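Local coordinates for protein exoribonuclease II, mitochondrial (Candida glabrata, PDB 6F3H) that degrades RNA as the 3' to 5' exoribonuclease component of the mitochondrial mtEXO degradosome, with magnesium bound at its active site, at residues I414-G419 with L549-T554; Y390-M395 with R423-I428. The protein carries 1 engineered substitution. One frame throughout, in Å; residues are numbered along the deposited sequence.

Both contacts belong to the RNB domain and meet at one mixed sheet, where strands 410-416 and 421-429 are antiparallel neighbours; their centres lie about 14 Å apart. Contact 1 sets helix 543-567 against the outermost strand 410-416, and contact 2 brings the turn after strand 390-391 over strand 421-429. In chain order the segments alternate: 390-395, 414-419, 423-428, then 549-554. A salt bridge joins the two contacts, E415 OE1 to R423 NH1 at 2.7 Å, and M395 packs on E415 while I414 packs on I424. The helix and the turn thus bracket a sheet whose strand 410-416 begins at the magnesium ligand D410.

Contact 1: I414-G419 with L549-T554; sequences IEELDG and LELLHT
L551, the first residue of helix segment 549-554 to meet strand 414-416, reaches both I414 and E416. Helix and strand run nearly perpendicular, at 97°, with their axes 9.4 Å apart, and the helix meets the strand through the adjacent L551 and L552. L551 extends its branch across the gap, CG anti to the backbone N (chi1 -168°), and its CG stands 3.6 Å from I414 CD1; the two side chains cross at about a right angle. Its CD2 methyl also touches I414 CD1 and lies over the flat of the E416 carboxylate, with E416 CD at 3.3 Å and both oxygens at similar range. The E416 chain is extended, and its CB and CG line the same methyl. One residue on, the L552 and I414 side chains slide past each other, pointing in opposite directions: L552 CD2 comes within 4.0 Å of I414 CB, and L552 CG packs on I414 CG2. L552 also rests on L607 and F611 of helix 603-625, while I414 is backed by I424 of the neighbouring strand. Just before the segment, Q548 NE2 gives a hydrogen bond to I414 O, a polar tie beside the apolar patch. Between the segments themselves no hydrogen bond forms. The chemistry is therefore graded: I414 and L552 make a buried hydrocarbon seam, whereas at the exposed edge L551 packs on a glutamate whose carboxylate it touches without bonding.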
ATOM      1  N   ILE A 414      16.871   0.489 -28.713  1.00 53.28           N
ATOM      2  CA  ILE A 414      18.263   0.915 -28.710  1.00 51.98           C
ATOM      3  C   ILE A 414      18.742   1.128 -30.135  1.00 58.91           C
ATOM      4  O   ILE A 414      18.333   0.425 -31.070  1.00 56.43           O
ATOM      5  CB  ILE A 414      19.179  -0.079 -27.967  1.00 47.92           C
ATOM      6  CG1 ILE A 414      20.617   0.417 -27.964  1.00 47.93           C
ATOM      7  CG2 ILE A 414      19.124  -1.423 -28.584  1.00 45.85           C
ATOM      8  CD1 ILE A 414      21.504  -0.389 -27.103  1.00 50.46           C
ATOM      9  N   GLU A 415      19.583   2.136 -30.295  1.00 61.89           N
ATOM     10  CA  GLU A 415      20.312   2.389 -31.519  1.00 62.04           C
ATOM     11  C   GLU A 415      21.788   2.392 -31.208  1.00 62.60           C
ATOM     12  O   GLU A 415      22.261   3.251 -30.452  1.00 57.51           O
ATOM     13  CB  GLU A 415      19.908   3.718 -32.116  1.00 66.67           C
ATOM     14  CG  GLU A 415      18.675   3.608 -32.906  1.00 77.32           C
ATOM     15  CD  GLU A 415      18.146   4.955 -33.231  1.00 85.20           C
ATOM     16  OE1 GLU A 415      18.582   5.916 -32.559  1.00 81.66           O
ATOM     17  OE2 GLU A 415      17.338   5.059 -34.175  1.00 92.60           O
ATOM     18  N   GLU A 416      22.514   1.439 -31.782  1.00 68.05           N
ATOM     19  CA  GLU A 416      23.955   1.456 -31.619  1.00 70.13           C
ATOM     20  C   GLU A 416      24.514   2.395 -32.675  1.00 71.11           C
ATOM     21  O   GLU A 416      24.460   2.108 -33.877  1.00 71.02           O
ATOM     22  CB  GLU A 416      24.543   0.056 -31.705  1.00 73.04           C
ATOM     23  CG  GLU A 416      25.854  -0.017 -30.937  1.00 82.71           C
ATOM     24  CD  GLU A 416      26.504  -1.395 -30.968  1.00 94.08           C
ATOM     25  OE1 GLU A 416      25.971  -2.311 -31.645  1.00 93.94           O
ATOM     26  OE2 GLU A 416      27.536  -1.566 -30.274  1.00 98.23           O
ATOM     27  N   LEU A 417      24.978   3.550 -32.214  1.00 70.09           N
ATOM     28  CA  LEU A 417      25.565   4.608 -33.014  1.00 69.41           C
ATOM     29  C   LEU A 417      27.037   4.347 -33.305  1.00 81.53           C
ATOM     30  O   LEU A 417      27.479   4.410 -34.455  1.00 83.22           O
ATOM     31  CB  LEU A 417      25.423   5.928 -32.263  1.00 63.20           C
ATOM     32  CG  LEU A 417      23.999   6.267 -31.876  1.00 60.38           C
ATOM     33  CD1 LEU A 417      23.934   7.642 -31.225  1.00 52.65           C
ATOM     34  CD2 LEU A 417      23.133   6.190 -33.118  1.00 60.38           C
ATOM     35  N   ASP A 418      27.797   4.055 -32.256  1.00 88.71           N
ATOM     36  CA  ASP A 418      29.215   3.758 -32.349  1.00 90.51           C
ATOM     37  C   ASP A 418      29.489   2.601 -31.406  1.00104.89           C
ATOM     38  O   ASP A 418      28.602   2.150 -30.675  1.00106.96           O
ATOM     39  CB  ASP A 418      30.076   4.978 -31.987  1.00 78.97           C
ATOM     40  N   GLY A 419      30.718   2.096 -31.438  1.00115.94           N
ATOM     41  CA  GLY A 419      31.136   1.160 -30.408  1.00119.42           C
ATOM     42  C   GLY A 419      31.102   1.772 -29.025  1.00121.25           C
ATOM     43  O   GLY A 419      30.869   1.076 -28.027  1.00127.82           O
ATOM     44  N   LEU A 549      19.344  -6.788 -27.751  1.00 50.00           N
ATOM     45  CA  LEU A 549      19.151  -7.287 -26.398  1.00 49.99           C
ATOM     46  C   LEU A 549      20.473  -7.503 -25.672  1.00 55.83           C
ATOM     47  O   LEU A 549      20.617  -7.105 -24.513  1.00 53.67           O
ATOM     48  CB  LEU A 549      18.356  -8.581 -26.457  1.00 50.11           C
ATOM     49  CG  LEU A 549      16.968  -8.437 -27.084  1.00 51.13           C
ATOM     50  CD1 LEU A 549      16.307  -9.779 -27.183  1.00 48.84           C
ATOM     51  CD2 LEU A 549      16.113  -7.555 -26.227  1.00 46.39           C
ATOM     52  N   GLU A 550      21.439  -8.175 -26.311  1.00 58.02           N
ATOM     53  CA  GLU A 550      22.700  -8.396 -25.610  1.00 60.70           C
ATOM     54  C   GLU A 550      23.330  -7.073 -25.261  1.00 60.04           C
ATOM     55  O   GLU A 550      23.905  -6.901 -24.179  1.00 56.65           O
ATOM     56  CB  GLU A 550      23.657  -9.241 -26.438  1.00 66.65           C
ATOM     57  CG  GLU A 550      23.009 -10.460 -27.038  1.00 76.56           C
ATOM     58  CD  GLU A 550      23.958 -11.252 -27.904  1.00 93.04           C
ATOM     59  OE1 GLU A 550      25.111 -10.787 -28.105  1.00 97.65           O
ATOM     60  OE2 GLU A 550      23.551 -12.345 -28.368  1.00 99.01           O
ATOM     61  N   LEU A 551      23.192  -6.115 -26.159  1.00 62.68           N
ATOM     62  CA  LEU A 551      23.719  -4.799 -25.891  1.00 63.54           C
ATOM     63  C   LEU A 551      23.003  -4.175 -24.715  1.00 57.08           C
ATOM     64  O   LEU A 551      23.641  -3.613 -23.823  1.00 57.89           O
ATOM     65  CB  LEU A 551      23.582  -3.941 -27.135  1.00 70.72           C
ATOM     66  CG  LEU A 551      24.345  -2.633 -27.069  1.00 76.46           C
ATOM     67  CD1 LEU A 551      25.719  -2.789 -26.406  1.00 77.00           C
ATOM     68  CD2 LEU A 551      24.455  -2.159 -28.489  1.00 78.03           C
ATOM     69  N   LEU A 552      21.677  -4.287 -24.687  1.00 57.28           N
ATOM     70  CA  LEU A 552      20.909  -3.725 -23.580  1.00 54.39           C
ATOM     71  C   LEU A 552      21.270  -4.390 -22.266  1.00 61.15           C
ATOM     72  O   LEU A 552      21.414  -3.717 -21.241  1.00 67.16           O
ATOM     73  CB  LEU A 552      19.416  -3.879 -23.843  1.00 47.18           C
ATOM     74  CG  LEU A 552      18.808  -2.895 -24.835  1.00 50.81           C
ATOM     75  CD1 LEU A 552      17.386  -3.262 -25.181  1.00 45.10           C
ATOM     76  CD2 LEU A 552      18.860  -1.477 -24.269  1.00 55.85           C
ATOM     77  N   HIS A 553      21.407  -5.711 -22.273  1.00 60.46           N
ATOM     78  CA  HIS A 553      21.746  -6.409 -21.045  1.00 58.63           C
ATOM     79  C   HIS A 553      23.119  -5.999 -20.535  1.00 57.93           C
ATOM     80  O   HIS A 553      23.308  -5.795 -19.330  1.00 58.45           O
ATOM     81  CB  HIS A 553      21.668  -7.915 -21.270  1.00 61.27           C
ATOM     82  CG  HIS A 553      22.178  -8.726 -20.122  1.00 66.20           C
ATOM     83  ND1 HIS A 553      23.416  -9.328 -20.129  1.00 68.44           N
ATOM     84  CD2 HIS A 553      21.620  -9.019 -18.922  1.00 67.28           C
ATOM     85  CE1 HIS A 553      23.591  -9.973 -18.991  1.00 69.15           C
ATOM     86  NE2 HIS A 553      22.520  -9.793 -18.235  1.00 68.48           N
ATOM     87  N   THR A 554      24.093  -5.874 -21.432  1.00 57.46           N
ATOM     88  CA  THR A 554      25.422  -5.475 -20.985  1.00 59.61           C
ATOM     89  C   THR A 554      25.428  -4.038 -20.470  1.00 61.90           C
ATOM     90  O   THR A 554      26.207  -3.701 -19.570  1.00 65.80           O
ATOM     91  CB  THR A 554      26.408  -5.668 -22.122  1.00 57.72           C
ATOM     92  OG1 THR A 554      25.839  -5.081 -23.287  1.00 64.13           O
ATOM     93  CG2 THR A 554      26.616  -7.171 -22.390  1.00 58.25           C
TER

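Contact 2: Y390-M395 with R423-I428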
ATOM      1  N   TYR A 390       6.264  12.687 -32.908  1.00 61.17           N
ATOM      2  CA  TYR A 390       7.391  12.073 -33.614  1.00 56.39           C
ATOM      3  C   TYR A 390       7.139  10.595 -33.931  1.00 54.07           C
ATOM      4  O   TYR A 390       6.698   9.841 -33.066  1.00 59.15           O
ATOM      5  CB  TYR A 390       8.638  12.205 -32.754  1.00 57.31           C
ATOM      6  CG  TYR A 390       9.876  11.606 -33.365  1.00 70.06           C
ATOM      7  CD1 TYR A 390      10.144  10.244 -33.265  1.00 71.75           C
ATOM      8  CD2 TYR A 390      10.788  12.402 -34.043  1.00 76.44           C
ATOM      9  CE1 TYR A 390      11.280   9.695 -33.825  1.00 74.37           C
ATOM     10  CE2 TYR A 390      11.930  11.863 -34.601  1.00 78.37           C
ATOM     11  CZ  TYR A 390      12.172  10.512 -34.486  1.00 79.68           C
ATOM     12  OH  TYR A 390      13.309   9.982 -35.035  1.00 86.48           O
ATOM     13  N   ASP A 391       7.443  10.158 -35.158  1.00 51.82           N
ATOM     14  CA  ASP A 391       7.286   8.749 -35.516  1.00 59.74           C
ATOM     15  C   ASP A 391       8.635   8.048 -35.611  1.00 62.23           C
ATOM     16  O   ASP A 391       9.496   8.445 -36.403  1.00 66.91           O
ATOM     17  CB  ASP A 391       6.530   8.549 -36.830  1.00 71.25           C
ATOM     18  CG  ASP A 391       6.052   7.087 -37.012  1.00 89.90           C
ATOM     19  OD1 ASP A 391       6.800   6.153 -36.642  1.00 95.92           O
ATOM     20  OD2 ASP A 391       4.915   6.860 -37.495  1.00 96.16           O
ATOM     21  N   PHE A 392       8.773   6.958 -34.855  1.00 58.62           N
ATOM     22  CA  PHE A 392       9.960   6.119 -34.829  1.00 52.89           C
ATOM     23  C   PHE A 392       9.936   5.067 -35.927  1.00 55.97           C
ATOM     24  O   PHE A 392      10.909   4.325 -36.100  1.00 56.20           O
ATOM     25  CB  PHE A 392      10.073   5.455 -33.459  1.00 48.98           C
ATOM     26  CG  PHE A 392      10.224   6.438 -32.321  1.00 47.39           C
ATOM     27  CD1 PHE A 392       9.094   6.973 -31.684  1.00 45.01           C
ATOM     28  CD2 PHE A 392      11.490   6.844 -31.892  1.00 43.73           C
ATOM     29  CE1 PHE A 392       9.225   7.908 -30.627  1.00 44.25           C
ATOM     30  CE2 PHE A 392      11.638   7.760 -30.840  1.00 43.22           C
ATOM     31  CZ  PHE A 392      10.509   8.293 -30.203  1.00 44.10           C
ATOM     32  N   GLY A 393       8.849   5.009 -36.676  1.00 54.80           N
ATOM     33  CA  GLY A 393       8.774   4.122 -37.809  1.00 52.40           C
ATOM     34  C   GLY A 393       8.760   2.666 -37.422  1.00 53.81           C
ATOM     35  O   GLY A 393       7.971   2.217 -36.581  1.00 56.82           O
ATOM     36  N   ASP A 394       9.651   1.921 -38.052  1.00 55.13           N
ATOM     37  CA  ASP A 394       9.712   0.483 -37.934  1.00 50.34           C
ATOM     38  C   ASP A 394      10.763   0.086 -36.934  1.00 50.63           C
ATOM     39  O   ASP A 394      11.013  -1.103 -36.740  1.00 51.27           O
ATOM     40  CB  ASP A 394      10.026  -0.137 -39.299  1.00 52.62           C
ATOM     41  CG  ASP A 394       9.711  -1.609 -39.357  1.00 62.23           C
ATOM     42  OD1 ASP A 394       8.532  -1.956 -39.153  1.00 68.55           O
ATOM     43  OD2 ASP A 394      10.635  -2.419 -39.625  1.00 61.56           O
HETATM   44  N   MSE A 395      11.393   1.062 -36.317  1.00 53.19           N
HETATM   45  CA  MSE A 395      12.266   0.787 -35.225  1.00 61.11           C
HETATM   46  C   MSE A 395      11.575  -0.134 -34.239  1.00 56.96           C
HETATM   47  O   MSE A 395      10.431   0.123 -33.837  1.00 60.08           O
HETATM   48  CB  MSE A 395      12.659   2.067 -34.553  1.00 80.53           C
HETATM   49  CG  MSE A 395      13.319   1.834 -33.247  1.00102.78           C
HETATM   50 SE   MSE A 395      13.598   3.508 -32.319  1.00121.27          SE
HETATM   51  CE  MSE A 395      15.409   3.169 -31.657  1.00127.43           C
ATOM     52  N   ARG A 423      22.133   4.938 -28.284  1.00 51.70           N
ATOM     53  CA  ARG A 423      20.994   5.785 -27.981  1.00 54.79           C
ATOM     54  C   ARG A 423      19.818   4.918 -27.579  1.00 61.83           C
ATOM     55  O   ARG A 423      19.540   3.889 -28.208  1.00 63.10           O
ATOM     56  CB  ARG A 423      20.572   6.665 -29.149  1.00 57.99           C
ATOM     57  CG  ARG A 423      19.280   7.411 -28.830  1.00 58.62           C
ATOM     58  CD  ARG A 423      18.820   8.339 -29.925  1.00 65.32           C
ATOM     59  NE  ARG A 423      19.914   9.114 -30.492  1.00 74.41           N
ATOM     60  CZ  ARG A 423      20.180   9.179 -31.792  1.00 77.20           C
ATOM     61  NH1 ARG A 423      19.423   8.516 -32.652  1.00 80.96           N
ATOM     62  NH2 ARG A 423      21.196   9.905 -32.231  1.00 73.78           N
ATOM     63  N   ILE A 424      19.135   5.344 -26.522  1.00 62.76           N
ATOM     64  CA  ILE A 424      18.083   4.566 -25.899  1.00 54.57           C
ATOM     65  C   ILE A 424      16.769   5.311 -25.931  1.00 54.83           C
ATOM     66  O   ILE A 424      16.713   6.519 -25.683  1.00 54.51           O
ATOM     67  CB  ILE A 424      18.459   4.217 -24.465  1.00 48.27           C
ATOM     68  CG1 ILE A 424      19.912   3.769 -24.480  1.00 48.76           C
ATOM     69  CG2 ILE A 424      17.511   3.196 -23.967  1.00 51.65           C
ATOM     70  CD1 ILE A 424      20.123   2.455 -25.206  1.00 51.51           C
ATOM     71  N   HIS A 425      15.708   4.564 -26.202  1.00 55.67           N
ATOM     72  CA  HIS A 425      14.362   5.094 -26.255  1.00 54.77           C
ATOM     73  C   HIS A 425      13.469   4.251 -25.383  1.00 51.03           C
ATOM     74  O   HIS A 425      13.381   3.035 -25.571  1.00 53.09           O
ATOM     75  CB  HIS A 425      13.838   5.101 -27.670  1.00 60.08           C
ATOM     76  CG  HIS A 425      14.651   5.942 -28.594  1.00 67.87           C
ATOM     77  ND1 HIS A 425      14.427   7.293 -28.760  1.00 68.41           N
ATOM     78  CD2 HIS A 425      15.689   5.626 -29.400  1.00 67.49           C
ATOM     79  CE1 HIS A 425      15.286   7.767 -29.641  1.00 69.63           C
ATOM     80  NE2 HIS A 425      16.061   6.777 -30.046  1.00 70.17           N
ATOM     81  N   ILE A 426      12.795   4.908 -24.456  1.00 46.52           N
ATOM     82  CA  ILE A 426      11.867   4.265 -23.551  1.00 42.84           C
ATOM     83  C   ILE A 426      10.505   4.786 -23.898  1.00 48.39           C
ATOM     84  O   ILE A 426      10.213   5.969 -23.696  1.00 55.86           O
ATOM     85  CB  ILE A 426      12.208   4.558 -22.099  1.00 41.65           C
ATOM     86  CG1 ILE A 426      13.710   4.475 -21.954  1.00 47.57           C
ATOM     87  CG2 ILE A 426      11.519   3.567 -21.199  1.00 48.41           C
ATOM     88  CD1 ILE A 426      14.216   3.071 -22.200  1.00 48.21           C
ATOM     89  N   HIS A 427       9.678   3.907 -24.418  1.00 50.05           N
ATOM     90  CA  HIS A 427       8.368   4.295 -24.889  1.00 56.13           C
ATOM     91  C   HIS A 427       7.365   3.846 -23.861  1.00 55.35           C
ATOM     92  O   HIS A 427       7.224   2.652 -23.599  1.00 60.16           O
ATOM     93  CB  HIS A 427       8.053   3.693 -26.246  1.00 57.46           C
ATOM     94  CG  HIS A 427       9.205   3.760 -27.175  1.00 54.70           C
ATOM     95  ND1 HIS A 427       9.632   4.946 -27.722  1.00 53.84           N
ATOM     96  CD2 HIS A 427      10.008   2.793 -27.673  1.00 53.89           C
ATOM     97  CE1 HIS A 427      10.675   4.706 -28.493  1.00 55.02           C
ATOM     98  NE2 HIS A 427      10.918   3.406 -28.487  1.00 50.70           N
ATOM     99  N   ILE A 428       6.690   4.807 -23.281  1.00 53.62           N
ATOM    100  CA  ILE A 428       5.726   4.560 -22.240  1.00 50.77           C
ATOM    101  C   ILE A 428       4.365   4.748 -22.880  1.00 48.88           C
ATOM    102  O   ILE A 428       4.170   5.690 -23.655  1.00 48.88           O
ATOM    103  CB  ILE A 428       5.956   5.545 -21.084  1.00 48.19           C
ATOM    104  CG1 ILE A 428       7.283   5.242 -20.406  1.00 40.72           C
ATOM    105  CG2 ILE A 428       4.876   5.378 -20.075  1.00 55.31           C
ATOM    106  CD1 ILE A 428       7.595   3.766 -20.340  1.00 50.65           C
TER
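An aromatic cluster of F392, H425 and H427 lies on one face of the RNB-domain sheet, with M395 packed against it; F392 and M395 are the two ends of a type II' beta turn, and the histidines belong to strand 421-429. H427 turns its edge to one face of F392, with CE1 over the ring centre; this is an edge-to-face pair, centroids 4.8 Å apart and planes at 65°. Y390 CD1 lies over the opposite face, so the phenylalanine is clamped on both sides. F392 in turn directs an edge toward the face of H425 in an offset edge-to-face pair, the planes inclined at 70° and F392 CE2 standing 3.5 Å from H425 ND1. M395, present as selenomethionine, comes to the same histidine from another direction: its CG is anti to the backbone N (chi1 168°), the chain then bends at chi3, about the CG-SE bond, and CE stops 3.3 Å from H425 CD2. The selenium itself lies 4.7 Å from the H425 ring centroid, obliquely placed. The turn is closed by a weak hydrogen bond from M395 N to F392 O, and G393 fills its positive-phi position. Serines of the adjoining strands hold the imidazoles: H425 ND1 is hydrogen-bonded to S494 OG, H427 ND1 to S492 OG and H427 NE2 to S413 OG. Both ring nitrogens of buried H427 are thereby satisfied and its rotation is fixed, leaving CE1 to face F392. Between side chains, H427 is about 7 Å from the magnesium ligand D410 and about 12 Å from D401, which puts the cluster beside, not in, the metal site. The arrangement is an edge-to-face aromatic cluster joining a sheet-edge turn to an inner strand, next to the metal centre of an RNB-type exoribonuclease.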